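Local coordinates for protein leucyl-tRNA synthetase (Giardia intestinalis, PDB 3PZ6) that probably charges tRNA(Leu) with leucine at the expense of ATP, this chain being its CP1 domain, the editing domain that clears mischarged tRNA, at residues A[100-106]-A[174-178]; A[152-157]-A[167-171]; A[238-243]-A[260-264]. The protein carries 2 engineered substitutions. Residues are numbered along the deposited sequence.

Interaction 1: residues A[100-106]-A[174-178]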
loop_
_atom_site.group_PDB
_atom_site.type_symbol
_atom_site.label_atom_id
_atom_site.label_comp_id
_atom_site.label_asym_id
_atom_site.label_seq_id
_atom_site.Cartn_x
_atom_site.Cartn_y
_atom_site.Cartn_z
ATOM N N VAL A 100 -3.265 7.032 -2.173
ATOM C CA VAL A 100 -4.434 7.162 -3.042
ATOM C C VAL A 100 -4.522 8.605 -3.500
ATOM O O VAL A 100 -3.985 9.492 -2.840
ATOM C CB VAL A 100 -5.762 6.770 -2.346
ATOM C CG1 VAL A 100 -5.733 5.312 -1.871
ATOM C CG2 VAL A 100 -6.094 7.729 -1.213
ATOM N N LEU A 101 -5.169 8.838 -4.639
ATOM C CA LEU A 101 -5.451 10.200 -5.083
ATOM C C LEU A 101 -6.638 10.738 -4.291
ATOM O O LEU A 101 -7.751 10.195 -4.391
ATOM C CB LEU A 101 -5.730 10.262 -6.590
ATOM C CG LEU A 101 -6.014 11.661 -7.159
ATOM C CD1 LEU A 101 -4.781 12.579 -7.082
ATOM C CD2 LEU A 101 -6.542 11.583 -8.584
ATOM N N PRO A 102 -6.409 11.799 -3.498
ATOM C CA PRO A 102 -7.440 12.348 -2.607
ATOM C C PRO A 102 -8.731 12.706 -3.333
ATOM O O PRO A 102 -9.803 12.681 -2.727
ATOM C CB PRO A 102 -6.784 13.607 -2.048
ATOM C CG PRO A 102 -5.321 13.298 -2.095
ATOM C CD PRO A 102 -5.137 12.527 -3.369
ATOM N N THR A 103 -8.625 13.020 -4.622
ATOM C CA THR A 103 -9.783 13.391 -5.433
ATOM C C THR A 103 -10.223 12.256 -6.359
ATOM O O THR A 103 -11.264 12.335 -7.006
ATOM C CB THR A 103 -9.505 14.655 -6.245
ATOM O OG1 THR A 103 -8.207 14.563 -6.840
ATOM C CG2 THR A 103 -9.538 15.864 -5.353
ATOM N N GLY A 104 -9.434 11.191 -6.400
ATOM C CA GLY A 104 -9.754 10.023 -7.210
ATOM C C GLY A 104 -11.127 9.423 -6.952
ATOM O O GLY A 104 -11.652 9.464 -5.828
ATOM N N ARG A 105 -11.712 8.874 -8.012
ATOM C CA ARG A 105 -12.937 8.100 -7.898
ATOM C C ARG A 105 -12.607 6.622 -8.072
ATOM O O ARG A 105 -12.204 6.187 -9.148
ATOM C CB ARG A 105 -13.956 8.550 -8.940
ATOM C CG ARG A 105 -15.384 8.153 -8.605
ATOM C CD ARG A 105 -16.389 8.823 -9.532
ATOM N NE ARG A 105 -16.417 8.224 -10.867
ATOM C CZ ARG A 105 -17.428 8.352 -11.726
ATOM N NH1 ARG A 105 -18.511 9.049 -11.395
ATOM N NH2 ARG A 105 -17.360 7.776 -12.919
ATOM N N TYR A 106 -12.766 5.860 -6.999
ATOM C CA TYR A 106 -12.521 4.432 -7.020
ATOM C C TYR A 106 -13.858 3.706 -6.957
ATOM O O TYR A 106 -14.901 4.322 -6.724
ATOM C CB TYR A 106 -11.612 4.034 -5.849
ATOM C CG TYR A 106 -10.268 4.731 -5.867
ATOM C CD1 TYR A 106 -9.184 4.177 -6.548
ATOM C CD2 TYR A 106 -10.085 5.954 -5.218
ATOM C CE1 TYR A 106 -7.953 4.815 -6.578
ATOM C CE2 TYR A 106 -8.859 6.600 -5.241
ATOM C CZ TYR A 106 -7.796 6.027 -5.924
ATOM O OH TYR A 106 -6.577 6.667 -5.955
ATOM N N THR A 174 -0.093 13.340 -7.002
ATOM C CA THR A 174 0.385 13.129 -8.369
ATOM C C THR A 174 -0.016 11.773 -8.963
ATOM O O THR A 174 0.426 11.421 -10.058
ATOM C CB THR A 174 1.923 13.287 -8.459
ATOM O OG1 THR A 174 2.559 12.268 -7.676
ATOM C CG2 THR A 174 2.362 14.662 -7.961
ATOM N N ILE A 175 -0.845 11.015 -8.247
ATOM C CA ILE A 175 -1.327 9.729 -8.752
ATOM C C ILE A 175 -2.156 9.914 -10.025
ATOM O O ILE A 175 -2.993 10.821 -10.104
ATOM C CB ILE A 175 -2.136 8.959 -7.686
ATOM C CG1 ILE A 175 -1.178 8.310 -6.681
ATOM C CG2 ILE A 175 -3.041 7.906 -8.339
ATOM C CD1 ILE A 175 -1.850 7.584 -5.536
ATOM N N LYS A 176 -1.903 9.057 -11.015
ATOM C CA LYS A 176 -2.655 9.063 -12.269
ATOM C C LYS A 176 -3.631 7.896 -12.329
ATOM O O LYS A 176 -3.223 6.736 -12.360
ATOM C CB LYS A 176 -1.710 9.029 -13.479
ATOM C CG LYS A 176 -0.689 10.164 -13.529
ATOM C CD LYS A 176 -1.353 11.535 -13.601
ATOM C CE LYS A 176 -0.317 12.662 -13.588
ATOM N NZ LYS A 176 -0.974 14.013 -13.522
ATOM N N MET A 177 -4.921 8.214 -12.351
ATOM C CA MET A 177 -5.984 7.205 -12.383
ATOM C C MET A 177 -6.050 6.447 -13.717
ATOM O O MET A 177 -6.900 5.571 -13.906
ATOM C CB MET A 177 -7.341 7.859 -12.082
ATOM C CG MET A 177 -7.425 8.568 -10.729
ATOM S SD MET A 177 -7.435 7.464 -9.302
ATOM C CE MET A 177 -9.014 6.645 -9.529
ATOM N N ASP A 178 -5.155 6.799 -14.638
ATOM C CA ASP A 178 -5.063 6.147 -15.942
ATOM C C ASP A 178 -3.886 5.162 -16.017
ATOM O O ASP A 178 -3.689 4.492 -17.034
ATOM C CB ASP A 178 -4.976 7.194 -17.058
ATOM C CG ASP A 178 -3.944 8.275 -16.769
ATOM O OD1 ASP A 178 -4.227 9.170 -15.934
ATOM O OD2 ASP A 178 -2.852 8.237 -17.378
#
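Leaving its strand at Val100, the chain swings through a type I beta turn from Leu101 to Gly104, closed by Gly104 N donating to Leu101 O at 2.8 Å, and enters the next strand at Arg105. The irregular loop 174-178 runs beside this turn, its backbone closest where the CA atoms of Leu101 and Ile175 lie 5.5 Å apart; the CA atoms of Gly104 and Met177 stand 7.0 Å apart. Pro102 suits the second position of the turn because its ring already holds the phi that a type I turn needs there. Gly104 lets the loop come close: a beta carbon here would press on the Met177 sulfur and collide with the Tyr106 ring.

The turn links strands 97-100 and 105-110 of the large mixed sheet of the CP1 editing domain, and the loop 174-178, on its way from strand 167-171 to strand 183-186, lies against its Leu101 and Gly104 ends. Contact between the two segments is made mainly by apolar side chains. Leu101 and Ile175 point at each other, with 4.0 Å between their CB atoms, while Leu101 CD2 lies 3.8 Å from Met177 CG. The flexible Met177 side chain folds against Tyr106: its CE sits over the ring face, 3.9 Å from the centroid in a CH-pi contact, and SD, 4.3 Å from the centroid, adds an oblique Met-aromatic contact. Tyrosine serves twice here, since Leu101 N donates a 2.9 Å hydrogen bond to Tyr106 OH, bracing the turn from within, and the hydroxyl is hydrogen-bonded to the Gly182 carbonyl as well.

Interaction 2: residues A[152-157]-A[167-171]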
loop_
_atom_site.group_PDB
_atom_site.type_symbol
_atom_site.label_atom_id
_atom_site.label_comp_id
_atom_site.label_asym_id
_atom_site.label_seq_id
_atom_site.Cartn_x
_atom_site.Cartn_y
_atom_site.Cartn_z
ATOM N N LEU A 152 -11.266 6.764 1.472
ATOM C CA LEU A 152 -10.082 5.923 1.662
ATOM C C LEU A 152 -9.005 6.571 2.525
ATOM O O LEU A 152 -8.303 5.889 3.275
ATOM C CB LEU A 152 -9.473 5.536 0.313
ATOM C CG LEU A 152 -10.297 4.609 -0.568
ATOM C CD1 LEU A 152 -9.683 4.566 -1.937
ATOM C CD2 LEU A 152 -10.376 3.216 0.036
ATOM N N LEU A 153 -8.882 7.889 2.419
ATOM C CA LEU A 153 -7.795 8.606 3.074
ATOM C C LEU A 153 -7.779 8.337 4.579
ATOM O O LEU A 153 -8.829 8.270 5.220
ATOM C CB LEU A 153 -7.895 10.102 2.772
ATOM C CG LEU A 153 -6.592 10.849 2.482
ATOM C CD1 LEU A 153 -5.904 10.317 1.218
ATOM C CD2 LEU A 153 -6.843 12.351 2.356
ATOM N N LEU A 154 -6.580 8.149 5.121
ATOM C CA LEU A 154 -6.370 7.853 6.546
ATOM C C LEU A 154 -7.090 6.583 7.056
ATOM O O LEU A 154 -7.402 6.472 8.238
ATOM C CB LEU A 154 -6.683 9.077 7.418
ATOM C CG LEU A 154 -6.163 10.427 6.916
ATOM C CD1 LEU A 154 -6.651 11.542 7.814
ATOM C CD2 LEU A 154 -4.635 10.454 6.789
ATOM N N ALA A 155 -7.340 5.636 6.156
ATOM C CA ALA A 155 -7.782 4.302 6.541
ATOM C C ALA A 155 -6.565 3.460 6.906
ATOM O O ALA A 155 -5.428 3.846 6.614
ATOM C CB ALA A 155 -8.544 3.649 5.408
ATOM N N THR A 156 -6.798 2.321 7.554
ATOM C CA THR A 156 -5.706 1.422 7.905
ATOM C C THR A 156 -5.841 0.102 7.180
ATOM O O THR A 156 -6.937 -0.452 7.073
ATOM C CB THR A 156 -5.612 1.134 9.417
ATOM O OG1 THR A 156 -6.821 0.521 9.851
ATOM C CG2 THR A 156 -5.400 2.386 10.200
ATOM N N VAL A 157 -4.719 -0.395 6.682
ATOM C CA VAL A 157 -4.701 -1.668 5.996
ATOM C C VAL A 157 -3.662 -2.611 6.598
ATOM O O VAL A 157 -2.732 -2.176 7.288
ATOM C CB VAL A 157 -4.529 -1.515 4.437
ATOM C CG1 VAL A 157 -5.775 -0.851 3.813
ATOM C CG2 VAL A 157 -3.247 -0.756 4.065
ATOM N N ILE A 167 -0.883 -0.234 8.468
ATOM C CA ILE A 167 -0.364 1.028 7.936
ATOM C C ILE A 167 -1.520 1.918 7.500
ATOM O O ILE A 167 -2.649 1.457 7.402
ATOM C CB ILE A 167 0.644 0.816 6.771
ATOM C CG1 ILE A 167 0.028 -0.033 5.655
ATOM C CG2 ILE A 167 1.949 0.206 7.287
ATOM C CD1 ILE A 167 0.958 -0.267 4.459
ATOM N N PHE A 168 -1.236 3.187 7.232
ATOM C CA PHE A 168 -2.269 4.133 6.849
ATOM C C PHE A 168 -2.278 4.463 5.357
ATOM O O PHE A 168 -1.239 4.519 4.711
ATOM C CB PHE A 168 -2.137 5.414 7.670
ATOM C CG PHE A 168 -2.571 5.264 9.091
ATOM C CD1 PHE A 168 -3.854 5.633 9.477
ATOM C CD2 PHE A 168 -1.705 4.750 10.051
ATOM C CE1 PHE A 168 -4.267 5.496 10.799
ATOM C CE2 PHE A 168 -2.115 4.600 11.372
ATOM C CZ PHE A 168 -3.393 4.978 11.748
ATOM N N VAL A 169 -3.472 4.678 4.823
ATOM C CA VAL A 169 -3.648 5.136 3.459
ATOM C C VAL A 169 -3.406 6.642 3.445
ATOM O O VAL A 169 -4.096 7.386 4.133
ATOM C CB VAL A 169 -5.091 4.858 2.963
ATOM C CG1 VAL A 169 -5.306 5.446 1.578
ATOM C CG2 VAL A 169 -5.399 3.372 2.980
ATOM N N LEU A 170 -2.438 7.086 2.655
ATOM C CA LEU A 170 -2.020 8.477 2.692
ATOM C C LEU A 170 -2.177 9.181 1.333
ATOM O O LEU A 170 -2.318 8.514 0.298
ATOM C CB LEU A 170 -0.585 8.574 3.210
ATOM C CG LEU A 170 -0.284 8.039 4.612
ATOM C CD1 LEU A 170 1.141 8.420 4.980
ATOM C CD2 LEU A 170 -1.264 8.573 5.662
ATOM N N PRO A 171 -2.166 10.529 1.336
ATOM C CA PRO A 171 -2.415 11.305 0.134
ATOM C C PRO A 171 -1.196 11.484 -0.773
ATOM O O PRO A 171 -0.146 11.962 -0.332
ATOM C CB PRO A 171 -2.877 12.662 0.692
ATOM C CG PRO A 171 -2.211 12.777 1.982
ATOM C CD PRO A 171 -2.059 11.391 2.526
#
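Val169 is the apolar centre, its compact branched side chain aimed at the 152-157 segment: CG2 is 4.0 Å from Ala155 CB and 4.3 Å from Val157 CG1, and CG1 4.4 Å from Leu152 CB. On the same side of the hairpin Val157 CG2 meets Ile167 CG1 at 3.7 Å. On the other, Thr156 CG2 lies over one face of the Phe168 ring in a CH-pi contact, 3.7 Å from the centroid, leaving Thr156 OG1 to bond Tyr21 OH. Leu153 CD1 reaches Pro171 CB at 3.9 Å.

The backbone supplies the polar edge of this antiparallel beta hairpin. Val157 and Ile167 form a hydrogen-bonded pair, with both N-to-O distances 2.9 Å; Thr156 and Phe168 form the non-hydrogen-bonded pair beside it. A type II turn, Leu152 to Ala155, then lets Val169 N reach Ala155 O and Leu154 N reach Val169 O, each at 2.8 Å. Four bonds thus pair much backbone polarity, strand 97-100, Lys62 and Asn63 take more, and side chains can be almost wholly apolar.

Interaction 3: residues A[238-243]-A[260-264]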
loop_
_atom_site.group_PDB
_atom_site.type_symbol
_atom_site.label_atom_id
_atom_site.label_comp_id
_atom_site.label_asym_id
_atom_site.label_seq_id
_atom_site.Cartn_x
_atom_site.Cartn_y
_atom_site.Cartn_z
ATOM N N SER A 238 18.932 3.613 1.148
ATOM C CA SER A 238 19.554 4.295 0.010
ATOM C C SER A 238 18.815 5.515 -0.497
ATOM O O SER A 238 19.430 6.556 -0.705
ATOM C CB SER A 238 19.806 3.318 -1.125
ATOM O OG SER A 238 20.882 2.475 -0.758
ATOM N N ALA A 239 17.505 5.393 -0.680
ATOM C CA ALA A 239 16.693 6.514 -1.124
ATOM C C ALA A 239 16.778 7.656 -0.115
ATOM O O ALA A 239 16.868 8.819 -0.500
ATOM C CB ALA A 239 15.242 6.087 -1.349
ATOM N N VAL A 240 16.783 7.307 1.172
ATOM C CA VAL A 240 16.932 8.275 2.255
ATOM C C VAL A 240 18.321 8.929 2.212
ATOM O O VAL A 240 18.418 10.148 2.104
ATOM C CB VAL A 240 16.648 7.623 3.643
ATOM C CG1 VAL A 240 16.750 8.639 4.762
ATOM C CG2 VAL A 240 15.279 6.973 3.652
ATOM N N ARG A 241 19.380 8.118 2.270
ATOM C CA ARG A 241 20.773 8.608 2.237
ATOM C C ARG A 241 21.068 9.539 1.060
ATOM O O ARG A 241 21.647 10.609 1.237
ATOM C CB ARG A 241 21.776 7.449 2.213
ATOM C CG ARG A 241 21.914 6.692 3.519
ATOM C CD ARG A 241 22.863 5.518 3.343
ATOM N NE ARG A 241 22.731 4.531 4.411
ATOM C CZ ARG A 241 23.446 4.532 5.531
ATOM N NH1 ARG A 241 24.357 5.472 5.741
ATOM N NH2 ARG A 241 23.249 3.589 6.440
ATOM N N LEU A 242 20.681 9.124 -0.142
ATOM C CA LEU A 242 20.890 9.955 -1.319
ATOM C C LEU A 242 20.030 11.211 -1.277
ATOM O O LEU A 242 20.501 12.286 -1.617
ATOM C CB LEU A 242 20.655 9.163 -2.608
ATOM C CG LEU A 242 21.608 8.002 -2.927
ATOM C CD1 LEU A 242 21.379 7.520 -4.345
ATOM C CD2 LEU A 242 23.081 8.367 -2.728
ATOM N N CYS A 243 18.781 11.080 -0.840
ATOM C CA CYS A 243 17.897 12.235 -0.709
ATOM C C CYS A 243 18.395 13.254 0.312
ATOM O O CYS A 243 18.276 14.456 0.084
ATOM C CB CYS A 243 16.470 11.809 -0.362
ATOM S SG CYS A 243 15.497 11.228 -1.764
ATOM N N ILE A 260 18.237 10.077 -8.574
ATOM C CA ILE A 260 18.347 9.111 -7.477
ATOM C C ILE A 260 17.475 7.861 -7.688
ATOM O O ILE A 260 17.872 6.758 -7.308
ATOM C CB ILE A 260 18.101 9.748 -6.084
ATOM C CG1 ILE A 260 17.910 8.659 -5.028
ATOM C CG2 ILE A 260 16.902 10.662 -6.103
ATOM C CD1 ILE A 260 17.303 9.132 -3.748
ATOM N N LYS A 261 16.308 8.032 -8.308
ATOM C CA LYS A 261 15.439 6.896 -8.626
ATOM C C LYS A 261 16.121 5.966 -9.620
ATOM O O LYS A 261 15.896 4.760 -9.607
ATOM C CB LYS A 261 14.079 7.364 -9.159
ATOM N N GLU A 262 16.972 6.545 -10.463
ATOM C CA GLU A 262 17.761 5.804 -11.435
ATOM C C GLU A 262 18.820 4.949 -10.752
ATOM O O GLU A 262 18.980 3.777 -11.083
ATOM C CB GLU A 262 18.422 6.769 -12.420
ATOM C CG GLU A 262 18.133 6.442 -13.864
ATOM C CD GLU A 262 16.650 6.496 -14.172
ATOM O OE1 GLU A 262 16.117 7.619 -14.333
ATOM O OE2 GLU A 262 16.017 5.419 -14.249
ATOM N N ILE A 263 19.533 5.535 -9.796
ATOM C CA ILE A 263 20.525 4.795 -9.012
ATOM C C ILE A 263 19.852 3.702 -8.188
ATOM O O ILE A 263 20.245 2.541 -8.256
ATOM C CB ILE A 263 21.343 5.722 -8.085
ATOM C CG1 ILE A 263 22.185 6.689 -8.913
ATOM C CG2 ILE A 263 22.236 4.912 -7.153
ATOM C CD1 ILE A 263 22.589 7.931 -8.158
ATOM N N CYS A 264 18.827 4.076 -7.428
ATOM C CA CYS A 264 18.153 3.146 -6.535
ATOM C C CYS A 264 17.566 1.933 -7.250
ATOM O O CYS A 264 17.754 0.802 -6.813
ATOM C CB CYS A 264 17.081 3.862 -5.719
ATOM S SG CYS A 264 17.764 4.763 -4.332
#
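Two helices of the CP1 editing domain, 238-245 and 254-271, pack here as a roughly antiparallel helix pair: their short segments cross at 144° with axes 10.1 Å apart at closest approach. That separation leaves room for side chains of moderate size to interlock between the backbones, and 256 Å² of surface is buried.

Ile260 opens the second segment and reaches deepest. Its extended side chain carries CD1 among Ala239, Leu242 and Cys243, 3.3 Å from Ala239 O, 3.5 Å from Leu242 CB and 3.4 Å from Cys243 SG. A long, branched aliphatic residue suits the place because it can span the gap and fill the space between successive turns of the partner helix; the small methyl of Ala239 keeps that space open. Pro192, on helix 192-202, also touches Ile260, so a third helix borders the contact.

Lys261 points away from segment 238-243 and meets Pro192 as well, whereas Glu262 lies beyond reach of that segment, as suits a charged residue on the exposed side of a helix.

Ile263, almost one turn after Ile260, returns to the interface at its border, where its CG2 is 3.9 Å from Leu242 CD1. Leu242 thereby lies against both isoleucines, its CD1 being 3.7 Å from Ile260 CG1 as well.

Cys264 completes the turn begun at Ile260, its N donating to Ile260 O. The CA atoms of Ala239 and Cys264 are 6.5 Å apart, and the small side chains of both fit into the narrow gap there, Cys264 SG settling 3.7 Å from Ala239 N.

How the interactions relate
Interactions 1 and 2 are neighbours, with centres 14 Å apart, and both reach the large mixed sheet. Val100 joins them: its N lies 3.0 Å from Leu170 O, a probable hydrogen bond, its CG1 packs on Val169 CG1 at 3.5 Å, and its CG2 on Leu153 CD1 at 3.6 Å. Tyr106 CD2, 3.6 Å from Leu152 CD1, adds a second link. Along the chain, interaction 2 falls wholly between the two segments of interaction 1. Interaction 3 comes later and stands apart in a helical region: its centre is 25 Å from each of the others, and its nearest atoms are about 13 Å from interaction 1 and about 14 Å from interaction 2.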